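Local coordinates for protein mandelate racemase/muconate lactonizing enzyme/Enolase superfamily (Rhodobacter sphaeroides, PDB 2HZG) that is of unassigned function but has the enolase-superfamily fold, an N-terminal capping domain joined to a TIM-type barrel that holds a sodium ion, at residues Y12-M15 with P16-D20; E45-P48 with L49-I52; S104-E107 with M108-D112; V198-G201 with Q202-G205; A332-Q336 with L337-I341. One frame throughout, in Å; residues are numbered along the deposited sequence.

Contact 1 (Y12-M15 with P16-D20); sequences YLSM and PEVTD
The peptide joining Met15 to Pro16 is the flat group of this bend. Its carbonyl edge is taken by Ser14: OG reaches forward one residue and bonds to Met15 O at 2.8 Å, lying in the carbonyl plane on a lone pair, with a C=O...OG angle of 135°. A first torsion of -173° places that hydroxyl opposite its own backbone N and lets it lean along the chain. Val18 comes back round the bend to the same oxygens, its CG2 methyl 3.4 Å from Ser14 OG and 4.1 Å from Met15 O. The proline ring sits at the nitrogen end of the peptide, as the linkage itself requires, while Met15 CB also lies 3.3 Å from Glu17 O.

Beyond its CB the Met15 side chain bends twice and packs on Gln335 and Leu337. The backbone of Met15 pairs with Gln26, and Val18 packs on Ser60 of the second subunit, so the loop runs from the sheet out to the dimer interface. This is the exit from the first strand of the antiparallel three-stranded meander in the enolase-type N-terminal capping domain, where Ser14 bonds to the next residue's carbonyl.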
# COMPACT_ATOMS: atom_id res chain seq x y z
N TYR A 12 11.31 9.52 15.99
CA TYR A 12 10.28 10.34 15.33
C TYR A 12 10.75 11.79 15.47
O TYR A 12 10.80 12.32 16.57
CB TYR A 12 8.93 10.13 16.03
CG TYR A 12 7.68 10.78 15.41
CD1 TYR A 12 7.76 11.76 14.41
CD2 TYR A 12 6.41 10.43 15.88
CE1 TYR A 12 6.60 12.35 13.87
CE2 TYR A 12 5.24 11.01 15.36
CZ TYR A 12 5.34 11.96 14.36
OH TYR A 12 4.16 12.52 13.86
N LEU A 13 11.15 12.40 14.36
CA LEU A 13 11.57 13.79 14.41
C LEU A 13 10.53 14.68 13.75
O LEU A 13 9.92 14.28 12.77
CB LEU A 13 12.93 13.98 13.70
CG LEU A 13 14.10 13.14 14.22
CD1 LEU A 13 15.38 13.62 13.53
CD2 LEU A 13 14.20 13.24 15.74
N SER A 14 10.37 15.91 14.27
CA SER A 14 9.45 16.84 13.64
C SER A 14 9.89 18.29 13.83
O SER A 14 10.39 18.65 14.89
CB SER A 14 8.02 16.67 14.21
OG SER A 14 7.07 17.47 13.51
N MET A 15 9.69 19.10 12.80
CA MET A 15 9.64 20.57 12.93
C MET A 15 8.60 20.93 14.00
O MET A 15 7.64 20.16 14.19
CB MET A 15 9.24 21.19 11.59
CG MET A 15 10.33 21.16 10.50
SD MET A 15 11.82 22.10 10.92
CE MET A 15 11.24 23.76 10.58
N PRO A 16 8.79 22.07 14.70
CA PRO A 16 7.85 22.47 15.77
C PRO A 16 6.42 22.67 15.25
O PRO A 16 5.46 22.39 15.96
CB PRO A 16 8.43 23.79 16.30
CG PRO A 16 9.80 23.90 15.77
CD PRO A 16 9.90 23.03 14.54
N GLU A 17 6.32 23.16 14.02
CA GLU A 17 5.06 23.31 13.32
C GLU A 17 5.13 22.47 12.04
O GLU A 17 6.19 22.36 11.41
CB GLU A 17 4.80 24.79 12.99
CG GLU A 17 4.40 25.66 14.20
CD GLU A 17 5.57 26.08 15.09
OE1 GLU A 17 6.68 26.35 14.55
OE2 GLU A 17 5.36 26.17 16.32
N VAL A 18 4.01 21.86 11.68
CA VAL A 18 3.92 21.16 10.41
C VAL A 18 2.76 21.84 9.69
O VAL A 18 1.71 22.04 10.30
CB VAL A 18 3.65 19.64 10.63
CG1 VAL A 18 3.45 18.92 9.29
CG2 VAL A 18 4.83 18.99 11.40
N THR A 19 2.97 22.22 8.43
CA THR A 19 1.94 22.85 7.61
C THR A 19 1.33 21.86 6.62
O THR A 19 1.75 20.70 6.54
CB THR A 19 2.51 24.02 6.77
OG1 THR A 19 3.32 23.49 5.70
CG2 THR A 19 3.36 24.98 7.65
N ASP A 20 0.35 22.36 5.86
CA ASP A 20 -0.31 21.58 4.80
C ASP A 20 0.40 21.66 3.45
O ASP A 20 -0.13 21.16 2.45
CB ASP A 20 -1.79 21.96 4.67
CG ASP A 20 -2.64 21.40 5.82
OD1 ASP A 20 -2.37 20.28 6.30
OD2 ASP A 20 -3.60 22.09 6.25

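Contact 2 (E45-P48 with L49-I52); sequences EAAP and LPSI
Ser51 grips Ala47 O with two donors. Ser51 OG donates at 2.8 Å to Ala47 O, arriving above the carbonyl plane, 38° out of it, and Ser51 N donates to the same oxygen at 3.1 Å, tilted only 18° from that plane. The serine hydroxyl can do this because its first torsion, -59°, turns OG back beside its own backbone N, within reach of the N-cap carbonyl. There OG also meets the methyl of Ala46, with Ala46 CB 3.4 Å away. A second helical bond follows, from Ile52 N to Pro48 O at 2.8 Å, and Ile52 CG1 lies 3.3 Å from that same Pro48 O.

Next come the prolines. Ala47 is the N-cap, and Pro48 and Pro50 fall in the first turn, where a helix has no carbonyl waiting for their missing N-H. Pro50 sets CD and CG against the cap residue: its CD is 3.7 Å from Ala47 CB and 3.4 Å from Ala47 O. Further out, Gln98 NE2 also bonds to Ser51 OG, which gives the hydroxyl a second partner. The second subunit packs on the same turn through its Cys64 against Ala47, its Ser60 against Pro48 and its Leu96 against Pro50.

All this opens helix 48-56 after the short loop that follows strand 38-44. Pro48, Ser51 and Ile52 turn onto Leu29 of strand 27-35, and Leu49 and Ile52 meet Ile380 of strand 378-382.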
# COMPACT_ATOMS: atom_id res chain seq x y z
N GLU A 45 10.73 7.43 4.47
CA GLU A 45 9.97 8.56 3.95
C GLU A 45 8.49 8.19 4.05
O GLU A 45 7.87 7.72 3.10
CB GLU A 45 10.39 8.92 2.51
CG GLU A 45 9.61 10.11 1.91
CD GLU A 45 9.54 11.37 2.81
OE1 GLU A 45 10.42 11.58 3.67
OE2 GLU A 45 8.57 12.16 2.65
N ALA A 46 7.93 8.38 5.24
CA ALA A 46 6.70 7.73 5.59
C ALA A 46 6.14 8.45 6.79
O ALA A 46 6.87 9.19 7.47
CB ALA A 46 6.99 6.27 5.98
N ALA A 47 4.88 8.16 7.10
CA ALA A 47 4.25 8.65 8.32
C ALA A 47 4.92 7.95 9.50
O ALA A 47 4.88 6.73 9.60
CB ALA A 47 2.73 8.36 8.28
N PRO A 48 5.59 8.73 10.37
CA PRO A 48 6.36 8.10 11.44
C PRO A 48 5.59 7.24 12.43
O PRO A 48 6.06 6.16 12.73
CB PRO A 48 7.04 9.30 12.14
CG PRO A 48 7.16 10.33 11.05
CD PRO A 48 5.81 10.19 10.35
N LEU A 49 4.45 7.70 12.95
CA LEU A 49 3.77 6.90 13.96
C LEU A 49 3.20 5.58 13.41
O LEU A 49 3.36 4.55 14.05
CB LEU A 49 2.72 7.70 14.74
CG LEU A 49 1.93 6.95 15.82
CD1 LEU A 49 2.82 6.65 17.02
CD2 LEU A 49 0.72 7.79 16.26
N PRO A 50 2.49 5.60 12.26
CA PRO A 50 2.06 4.33 11.65
C PRO A 50 3.22 3.40 11.36
O PRO A 50 3.08 2.18 11.51
CB PRO A 50 1.39 4.78 10.35
CG PRO A 50 0.87 6.15 10.66
CD PRO A 50 2.00 6.76 11.49
N SER A 51 4.36 3.96 10.94
CA SER A 51 5.56 3.15 10.71
C SER A 51 6.09 2.54 12.01
O SER A 51 6.37 1.35 12.04
CB SER A 51 6.66 3.97 10.01
OG SER A 51 6.19 4.44 8.77
N ILE A 52 6.22 3.36 13.06
CA ILE A 52 6.62 2.83 14.37
C ILE A 52 5.64 1.73 14.82
O ILE A 52 6.06 0.68 15.30
CB ILE A 52 6.69 3.93 15.48
CG1 ILE A 52 7.87 4.89 15.23
CG2 ILE A 52 6.78 3.29 16.87
CD1 ILE A 52 7.71 6.27 15.97

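Contact 3 (S104-E107 with M108-D112); sequences SGIE and MALWD
Glu107 and Trp111, one helical turn apart, are tied by a side-chain bond: Trp111 NE1 gives its hydrogen to Glu107 OE2 at 2.8 Å. The acceptor lies exactly in the indole plane, at the ring edge, but the indole meets the carboxylate from above, and the two planes are 59° apart. Glu107 gets there by bending at its second torsion, -86°, which folds the carboxylate back beside the helix. The backbones bond as well, Trp111 N to Glu107 O at 3.3 Å. The carboxylate is gripped by further donors, since OE1 accepts from Leu284 N and OE2 from Gly285 N, so the start of helix 284-297 is held by the same group; the N-terminal end of that helix would probably stabilise the negative charge.

Met108 goes another way. Its CG stands between its own backbone N and carbonyl carbon (chi1 77°), which brings it down on the preceding turn, 3.5 Å from Gly105 O. Met108 N bonds to Ser104 O at 3.1 Å. Beside them, Ile106 O accepts from Leu110 N at 3.0 Å, and Leu110 CG lies 3.3 Å from Ile106 O.

The pattern is an alpha helix with an i to i+4 Glu-Trp pair, in helix 99-118 of the capping domain, docked onto a helix of the barrel.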
# COMPACT_ATOMS: atom_id res chain seq x y z
N SER A 104 11.88 0.27 4.63
CA SER A 104 12.79 1.12 3.86
C SER A 104 13.96 1.67 4.69
O SER A 104 15.13 1.53 4.29
CB SER A 104 12.01 2.29 3.22
OG SER A 104 11.11 1.82 2.22
N GLY A 105 13.64 2.31 5.81
CA GLY A 105 14.64 2.93 6.69
C GLY A 105 15.56 1.89 7.32
O GLY A 105 16.76 2.12 7.46
N ILE A 106 14.99 0.74 7.70
CA ILE A 106 15.75 -0.37 8.28
C ILE A 106 16.74 -0.93 7.28
O ILE A 106 17.91 -1.08 7.59
CB ILE A 106 14.82 -1.51 8.77
CG1 ILE A 106 14.00 -1.03 9.97
CG2 ILE A 106 15.62 -2.83 9.11
CD1 ILE A 106 12.76 -1.84 10.23
N GLU A 107 16.26 -1.20 6.07
CA GLU A 107 17.06 -1.81 5.02
C GLU A 107 18.25 -0.91 4.62
O GLU A 107 19.38 -1.37 4.52
CB GLU A 107 16.14 -2.16 3.83
CG GLU A 107 16.74 -3.12 2.77
CD GLU A 107 17.54 -2.37 1.69
OE1 GLU A 107 17.84 -1.14 1.84
OE2 GLU A 107 17.86 -3.01 0.68
N MET A 108 17.99 0.38 4.42
CA MET A 108 19.09 1.28 4.09
C MET A 108 20.10 1.41 5.25
O MET A 108 21.29 1.55 4.99
CB MET A 108 18.61 2.65 3.57
CG MET A 108 18.10 3.60 4.61
SD MET A 108 17.69 5.24 3.94
CE MET A 108 16.38 4.77 2.79
N ALA A 109 19.62 1.34 6.50
CA ALA A 109 20.50 1.36 7.69
C ALA A 109 21.41 0.13 7.73
O ALA A 109 22.52 0.21 8.25
CB ALA A 109 19.67 1.45 9.00
N LEU A 110 20.93 -0.99 7.18
CA LEU A 110 21.74 -2.20 7.04
C LEU A 110 22.89 -2.04 6.05
O LEU A 110 24.02 -2.47 6.32
CB LEU A 110 20.87 -3.43 6.67
CG LEU A 110 19.75 -3.77 7.64
CD1 LEU A 110 19.11 -5.11 7.23
CD2 LEU A 110 20.32 -3.82 9.06
N TRP A 111 22.61 -1.42 4.91
CA TRP A 111 23.65 -1.04 3.97
C TRP A 111 24.67 -0.08 4.57
O TRP A 111 25.87 -0.25 4.37
CB TRP A 111 23.06 -0.44 2.71
CG TRP A 111 22.28 -1.45 1.90
CD1 TRP A 111 20.93 -1.56 1.84
CD2 TRP A 111 22.82 -2.48 1.07
NE1 TRP A 111 20.59 -2.59 0.99
CE2 TRP A 111 21.73 -3.18 0.52
CE3 TRP A 111 24.13 -2.88 0.73
CZ2 TRP A 111 21.90 -4.26 -0.35
CZ3 TRP A 111 24.30 -3.95 -0.12
CH2 TRP A 111 23.19 -4.62 -0.66
N ASP A 112 24.17 0.93 5.30
CA ASP A 112 25.02 1.86 6.03
C ASP A 112 25.91 1.12 7.05
O ASP A 112 27.13 1.32 7.06
CB ASP A 112 24.16 2.94 6.70
CG ASP A 112 25.00 4.13 7.21
OD1 ASP A 112 25.93 4.57 6.48
OD2 ASP A 112 24.74 4.61 8.33

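Contact 4 (V198-G201 with Q202-G205); sequences VDVG and QIFG. With NA (sodium ion), chain C.
Val200 crosses Phe204 at about a right angle, in the type I' turn (Val200 to Ile203) that leaves the third strand of the TIM-type barrel. Val200 CG2 approaches the ring obliquely, 3.7 Å from Phe204 CE2. Ile203 lays its CG2 over the centre of one face of the ring, and the same methyl sits 3.8 Å from Val200 CB, so the three apolar groups close together. Ile203 CG2 is placed there by a first torsion of -165°, which sends CG1 off opposite the backbone N and leaves the methyl to the ring. The type I' turn is closed by the bond from Ile203 N to Val200 O at 3.1 Å. Gly201, with positive phi, suits its position.

On the strand side Asp199 makes an Asx turn: OD1 accepts from Gly201 N at 3.0 Å, from above the carboxylate plane, and also from a water that binds the metal. This holds the carboxylate steady for its other oxygen. Glu227 and Glu254 complete the protein ligands of the sodium ion at the C-terminal ends of the barrel strands. Gln202 NE2 hydrogen-bonds to Glu228 OE1. The bond from Asp199 OD2 to the sodium ion measures 2.3 Å.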
# COMPACT_ATOMS: atom_id res chain seq x y z
N VAL A 198 8.04 19.84 -14.13
CA VAL A 198 6.83 20.14 -13.40
C VAL A 198 6.26 18.88 -12.75
O VAL A 198 6.14 17.84 -13.40
CB VAL A 198 5.76 20.81 -14.31
CG1 VAL A 198 4.42 21.04 -13.55
CG2 VAL A 198 6.30 22.11 -14.91
N ASP A 199 5.93 19.00 -11.47
CA ASP A 199 5.40 17.89 -10.68
C ASP A 199 4.05 18.31 -10.14
O ASP A 199 3.95 19.28 -9.40
CB ASP A 199 6.40 17.59 -9.56
CG ASP A 199 5.87 16.62 -8.50
OD1 ASP A 199 4.81 15.99 -8.66
OD2 ASP A 199 6.57 16.50 -7.46
N VAL A 200 3.01 17.59 -10.52
CA VAL A 200 1.64 17.95 -10.12
C VAL A 200 1.03 17.12 -8.98
O VAL A 200 -0.15 17.27 -8.66
CB VAL A 200 0.67 18.05 -11.34
CG1 VAL A 200 1.19 19.13 -12.31
CG2 VAL A 200 0.52 16.71 -12.05
N GLY A 201 1.85 16.27 -8.37
CA GLY A 201 1.43 15.57 -7.17
C GLY A 201 0.11 14.81 -7.28
O GLY A 201 -0.72 14.89 -6.37
N GLN A 202 -0.08 14.09 -8.38
CA GLN A 202 -1.28 13.24 -8.58
C GLN A 202 -2.59 14.03 -8.66
O GLN A 202 -3.67 13.45 -8.55
CB GLN A 202 -1.36 12.16 -7.48
CG GLN A 202 -0.10 11.27 -7.35
CD GLN A 202 -0.33 10.11 -6.37
OE1 GLN A 202 -1.47 9.81 -6.00
NE2 GLN A 202 0.75 9.51 -5.91
N ILE A 203 -2.51 15.35 -8.88
CA ILE A 203 -3.67 16.23 -8.72
C ILE A 203 -4.80 15.97 -9.73
O ILE A 203 -5.95 16.22 -9.42
CB ILE A 203 -3.29 17.73 -8.71
CG1 ILE A 203 -4.45 18.59 -8.16
CG2 ILE A 203 -2.89 18.19 -10.12
CD1 ILE A 203 -4.83 18.30 -6.70
N PHE A 204 -4.49 15.48 -10.92
CA PHE A 204 -5.54 15.22 -11.90
C PHE A 204 -6.29 13.93 -11.62
O PHE A 204 -7.30 13.66 -12.27
CB PHE A 204 -5.02 15.32 -13.34
CG PHE A 204 -4.36 16.64 -13.63
CD1 PHE A 204 -5.11 17.82 -13.61
CD2 PHE A 204 -2.99 16.71 -13.88
CE1 PHE A 204 -4.49 19.06 -13.84
CE2 PHE A 204 -2.36 17.94 -14.11
CZ PHE A 204 -3.12 19.11 -14.09
N GLY A 205 -5.80 13.15 -10.65
CA GLY A 205 -6.48 11.94 -10.17
C GLY A 205 -6.53 10.88 -11.25
O GLY A 205 -5.58 10.13 -11.44
NA NA C . 7.48 14.45 -6.81
O HOH W 1 4.65 14.16 -6.95
O HOH W 2 6.93 14.55 -4.41
O HOH W 3 9.61 15.59 -5.95

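Contact 5 (A332-Q336 with L337-I341); sequences AAPQQ and LALDI
Gln336 holds Asp340, one turn later, by a side-chain bond. Its amide NE2 donates to Asp340 OD1 at 2.8 Å and 169°, reaching the oxygen on its syn side, 30° out of the carboxylate plane; the acceptor lies close to the amide's own plane, and the two flat groups are turned 51° from each other. The i to i+4 backbone bond backs it up, Asp340 N to Gln336 O at 2.8 Å. A bend at the second torsion of Gln336 curls the amide back toward the aspartate. The other carboxylate oxygen, Asp340 OD2, is bonded to Tyr374 OH.

Gln335 is the N-cap, and its carbonyl receives two weak bonds, to Gln335 O from Ala338 N at 3.0 Å and from Leu339 N at 3.4 Å. Its side chain leads away from the helix, and Gln335 NE2 bonds to Asp23 OD2.

Packing fills in around these polar groups. The Pro334 ring straddles two residues of the helix: CB lies 3.8 Å from Ala338 CB, and CG is 3.7 Å from Leu339 CD2, with proline and leucine crossing at about a right angle. The other leucine methyl, Leu339 CD1, rests 3.8 Å from Gln336 NE2, crosswise to the amide chain.

Chemically, the two oxygens of Asp340 have separate neutral partners, OD1 the Gln336 amide and OD2 the Tyr374 hydroxyl. Together they fix the rotation of the carboxylate, and these neutral N-H and hydroxyl groups would probably steady its charge.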
# COMPACT_ATOMS: atom_id res chain seq x y z
N ALA A 332 16.13 21.77 -2.82
CA ALA A 332 16.77 23.08 -2.80
C ALA A 332 16.23 24.01 -1.70
O ALA A 332 16.89 24.99 -1.35
CB ALA A 332 16.67 23.73 -4.18
N ALA A 333 15.07 23.72 -1.13
CA ALA A 333 14.55 24.52 -0.01
C ALA A 333 13.98 23.64 1.12
O ALA A 333 12.85 23.87 1.56
CB ALA A 333 13.48 25.55 -0.50
N PRO A 334 14.78 22.67 1.62
CA PRO A 334 14.20 21.79 2.63
C PRO A 334 13.99 22.52 3.98
O PRO A 334 14.67 23.52 4.26
CB PRO A 334 15.24 20.66 2.76
CG PRO A 334 16.52 21.26 2.36
CD PRO A 334 16.20 22.35 1.34
N GLN A 335 13.06 22.01 4.79
CA GLN A 335 12.92 22.48 6.16
C GLN A 335 14.23 22.27 6.93
O GLN A 335 15.03 21.42 6.58
CB GLN A 335 11.79 21.77 6.91
CG GLN A 335 10.41 21.97 6.28
CD GLN A 335 10.04 23.42 6.12
OE1 GLN A 335 10.36 24.27 6.95
NE2 GLN A 335 9.35 23.72 5.04
N GLN A 336 14.43 23.09 7.95
CA GLN A 336 15.64 23.03 8.76
C GLN A 336 15.90 21.63 9.32
O GLN A 336 17.06 21.21 9.44
CB GLN A 336 15.58 24.03 9.93
CG GLN A 336 16.98 24.26 10.56
CD GLN A 336 17.93 24.91 9.59
OE1 GLN A 336 17.56 25.86 8.90
NE2 GLN A 336 19.15 24.42 9.52
N LEU A 337 14.82 20.91 9.66
CA LEU A 337 14.96 19.54 10.16
C LEU A 337 15.82 18.72 9.21
O LEU A 337 16.78 18.11 9.65
CB LEU A 337 13.59 18.85 10.37
CG LEU A 337 13.61 17.33 10.63
CD1 LEU A 337 14.50 16.91 11.81
CD2 LEU A 337 12.17 16.80 10.83
N ALA A 338 15.47 18.73 7.93
CA ALA A 338 16.18 17.93 6.92
C ALA A 338 17.66 18.30 6.80
O ALA A 338 18.52 17.41 6.67
CB ALA A 338 15.49 18.04 5.56
N LEU A 339 17.94 19.61 6.81
CA LEU A 339 19.31 20.15 6.86
C LEU A 339 20.07 19.62 8.09
O LEU A 339 21.22 19.20 7.97
CB LEU A 339 19.31 21.70 6.85
CG LEU A 339 18.72 22.42 5.62
CD1 LEU A 339 18.71 23.94 5.80
CD2 LEU A 339 19.50 22.06 4.34
N ASP A 340 19.42 19.63 9.25
CA ASP A 340 20.12 19.36 10.52
C ASP A 340 20.35 17.88 10.78
O ASP A 340 21.17 17.52 11.63
CB ASP A 340 19.32 19.91 11.70
CG ASP A 340 19.33 21.44 11.75
OD1 ASP A 340 19.93 22.08 10.85
OD2 ASP A 340 18.70 21.98 12.70
N ILE A 341 19.64 17.03 10.03
CA ILE A 341 19.68 15.57 10.27
C ILE A 341 21.08 14.98 10.08
O ILE A 341 21.48 14.07 10.80
CB ILE A 341 18.60 14.80 9.42
CG1 ILE A 341 17.25 14.79 10.16
CG2 ILE A 341 19.06 13.35 9.09
CD1 ILE A 341 16.01 14.31 9.26

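From the N terminus the five contacts run in series, and none nests or crosses: contacts 1 and 4 are loop bends after strands, 2 and 5 helix starts, and 3 a run within a helix. Contact 1 ends the first strand of the capping domain, and contact 2 begins helix 48-56 after the third. They touch where Tyr12 CD1 meets Pro48 CB at 3.4 Å. Contact 3 lies in helix 99-118 of the same domain, nearest atoms about 5 Å from contact 2. Contact 4 leaves the third barrel strand at the sodium site. Contact 5 follows the last barrel strand and returns to contact 1, with Leu13 CD1 3.8 Å from Leu337 CD1, joining barrel to capping domain.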